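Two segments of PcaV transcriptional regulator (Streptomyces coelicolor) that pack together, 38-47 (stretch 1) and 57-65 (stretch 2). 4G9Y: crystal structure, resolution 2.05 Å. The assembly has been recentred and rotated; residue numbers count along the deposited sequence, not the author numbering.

Stretch 1 (38-47) SPQYAVLNAL
Stretch 2 57-65: TVGERVGLD

Stretch 1 is helical from Ser 38 to Leu 47. Stretch 2 carries the end of a helix, then turns at Gly 63, whose positive phi (69°) suits glycine. Leu 64 N bonds to Gly 59 O at 2.9 Å in a Schellman motif. Leu 64 is extended (phi/psi -117/147).

The helix axes approach to 9.5 Å, with 116° between their N-to-C directions. The register runs in reverse: Ala 42 CA lies 6.2 Å from Val 62 CA, and Ala 46 CA lies 6.8 Å from Val 58 CA.

No hydrogen bond joins the stretches; the contact is apolar packing that buries 326 Å², both sides summed. Val 43, Leu 47 and Val 58 are buried. The CA-to-CB bond of Val 62 (chi1 m) points toward stretch 1. Val 62 CG1 sits 3.6 Å from Ala 42 CB and 4.3 Å from Ala 46 CB. Val 62 CG1 also lies 3.4 Å from Ala 42 O. The small alanine side chains leave room for this close approach.

The CA-to-CB bond of Val 43 (t) points sideways, and its side chain meets two valines: Val 43 CG1 to Val 58 CG1 at 3.9 Å, Val 43 CG2 to Val 62 CG2 at 4.2 Å. Val 58 (t) also places CG2 3.6 Å from Leu 47 CD2; Leu 47 is mt. Past the turn, Leu 64 (mt) extends the apolar surface, with CD1 4.4 Å from Pro 39 CB.

Arg 61 contributes its aliphatic base: Arg 61 CB lies 4.3 Å from Ala 46 CB.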

# COMPACT_ATOMS: atom_id res chain seq x y z
N SER A 38 6.39 -7.93 7.96
CA SER A 38 6.70 -6.70 8.66
C SER A 38 5.87 -6.48 9.96
O SER A 38 6.44 -6.15 11.00
CB SER A 38 6.58 -5.51 7.69
OG SER A 38 7.17 -4.35 8.25
N PRO A 39 4.53 -6.66 9.89
CA PRO A 39 3.75 -6.51 11.13
C PRO A 39 4.10 -7.57 12.19
O PRO A 39 4.12 -7.26 13.38
CB PRO A 39 2.30 -6.73 10.64
CG PRO A 39 2.34 -6.35 9.19
CD PRO A 39 3.66 -6.89 8.73
N GLN A 40 4.38 -8.79 11.76
CA GLN A 40 4.79 -9.81 12.70
C GLN A 40 6.09 -9.42 13.39
O GLN A 40 6.22 -9.56 14.61
CB GLN A 40 4.93 -11.17 12.01
CG GLN A 40 3.60 -11.75 11.58
CD GLN A 40 3.74 -12.91 10.61
OE1 GLN A 40 4.85 -13.38 10.34
NE2 GLN A 40 2.61 -13.40 10.10
N TYR A 41 7.04 -8.92 12.61
CA TYR A 41 8.30 -8.48 13.20
C TYR A 41 8.09 -7.32 14.18
O TYR A 41 8.74 -7.26 15.23
CB TYR A 41 9.32 -8.10 12.12
CG TYR A 41 10.57 -7.55 12.74
CD1 TYR A 41 11.59 -8.38 13.17
CD2 TYR A 41 10.71 -6.18 12.94
CE1 TYR A 41 12.74 -7.86 13.77
CE2 TYR A 41 11.84 -5.66 13.55
CZ TYR A 41 12.85 -6.50 13.95
OH TYR A 41 13.96 -5.94 14.55
N ALA A 42 7.20 -6.39 13.83
CA ALA A 42 6.92 -5.27 14.72
C ALA A 42 6.41 -5.74 16.08
O ALA A 42 6.74 -5.15 17.13
CB ALA A 42 5.91 -4.29 14.07
N VAL A 43 5.63 -6.81 16.07
CA VAL A 43 5.15 -7.40 17.33
C VAL A 43 6.30 -8.00 18.15
O VAL A 43 6.40 -7.77 19.35
CB VAL A 43 4.02 -8.43 17.07
CG1 VAL A 43 3.66 -9.19 18.35
CG2 VAL A 43 2.80 -7.73 16.51
N LEU A 44 7.15 -8.79 17.50
CA LEU A 44 8.33 -9.32 18.20
C LEU A 44 9.15 -8.16 18.76
O LEU A 44 9.63 -8.19 19.89
CB LEU A 44 9.21 -10.14 17.25
CG LEU A 44 8.59 -11.35 16.57
CD1 LEU A 44 9.55 -11.86 15.48
CD2 LEU A 44 8.29 -12.44 17.59
N ASN A 45 9.33 -7.14 17.93
CA ASN A 45 10.10 -5.98 18.34
C ASN A 45 9.53 -5.26 19.55
O ASN A 45 10.27 -4.91 20.49
CB ASN A 45 10.25 -5.01 17.17
CG ASN A 45 11.19 -3.86 17.49
OD1 ASN A 45 10.76 -2.71 17.62
ND2 ASN A 45 12.46 -4.18 17.67
N ALA A 46 8.22 -5.04 19.55
CA ALA A 46 7.55 -4.42 20.69
C ALA A 46 7.73 -5.25 21.97
O ALA A 46 7.86 -4.71 23.08
CB ALA A 46 6.07 -4.23 20.39
N LEU A 47 7.74 -6.57 21.83
CA LEU A 47 7.80 -7.45 23.00
C LEU A 47 9.23 -7.64 23.54
O LEU A 47 9.41 -8.05 24.69
CB LEU A 47 7.15 -8.80 22.68
CG LEU A 47 5.63 -8.76 22.51
CD1 LEU A 47 5.12 -10.12 22.05
CD2 LEU A 47 4.96 -8.34 23.83
N THR A 57 -2.43 -3.71 24.20
CA THR A 57 -1.41 -2.67 24.13
C THR A 57 -0.41 -2.95 23.01
O THR A 57 0.03 -2.02 22.32
CB THR A 57 -0.67 -2.50 25.46
OG1 THR A 57 -1.64 -2.28 26.50
CG2 THR A 57 0.29 -1.29 25.40
N VAL A 58 -0.05 -4.22 22.81
CA VAL A 58 0.87 -4.55 21.72
C VAL A 58 0.27 -4.11 20.38
O VAL A 58 0.97 -3.53 19.55
CB VAL A 58 1.22 -6.05 21.69
CG1 VAL A 58 1.97 -6.40 20.42
CG2 VAL A 58 2.04 -6.42 22.91
N GLY A 59 -1.02 -4.36 20.19
CA GLY A 59 -1.70 -3.92 18.99
C GLY A 59 -1.60 -2.41 18.84
O GLY A 59 -1.40 -1.88 17.75
N GLU A 60 -1.74 -1.71 19.96
CA GLU A 60 -1.59 -0.26 19.95
C GLU A 60 -0.18 0.19 19.58
O GLU A 60 -0.03 1.13 18.82
CB GLU A 60 -2.00 0.34 21.30
CG GLU A 60 -3.50 0.34 21.54
CD GLU A 60 -3.87 0.78 22.94
OE1 GLU A 60 -2.97 1.04 23.77
OE2 GLU A 60 -5.08 0.86 23.22
N ARG A 61 0.85 -0.48 20.10
CA ARG A 61 2.24 -0.10 19.80
C ARG A 61 2.53 -0.20 18.32
O ARG A 61 3.28 0.61 17.78
CB ARG A 61 3.24 -1.04 20.47
CG ARG A 61 3.34 -0.91 21.95
CD ARG A 61 4.30 0.21 22.39
NE ARG A 61 4.34 0.15 23.84
CZ ARG A 61 3.42 0.70 24.61
NH1 ARG A 61 2.43 1.42 24.08
NH2 ARG A 61 3.51 0.57 25.93
N VAL A 62 1.99 -1.23 17.68
CA VAL A 62 2.31 -1.47 16.28
C VAL A 62 1.25 -0.92 15.32
O VAL A 62 1.38 -1.03 14.11
CB VAL A 62 2.61 -2.96 16.00
CG1 VAL A 62 3.78 -3.43 16.86
CG2 VAL A 62 1.39 -3.82 16.29
N GLY A 63 0.19 -0.33 15.88
CA GLY A 63 -0.87 0.25 15.07
C GLY A 63 -1.73 -0.76 14.31
O GLY A 63 -2.05 -0.53 13.15
N LEU A 64 -2.12 -1.85 14.96
CA LEU A 64 -2.99 -2.85 14.34
C LEU A 64 -4.31 -2.96 15.07
O LEU A 64 -4.36 -2.82 16.29
CB LEU A 64 -2.34 -4.23 14.34
CG LEU A 64 -0.98 -4.44 13.67
CD1 LEU A 64 -0.49 -5.88 13.90
CD2 LEU A 64 -1.07 -4.12 12.19
N ASP A 65 -5.38 -3.24 14.33
CA ASP A 65 -6.69 -3.42 14.95
C ASP A 65 -6.76 -4.73 15.72
O ASP A 65 -5.89 -5.59 15.55
CB ASP A 65 -7.82 -3.32 13.92
CG ASP A 65 -7.67 -4.33 12.78
OD1 ASP A 65 -7.45 -5.53 13.05
OD2 ASP A 65 -7.79 -3.92 11.61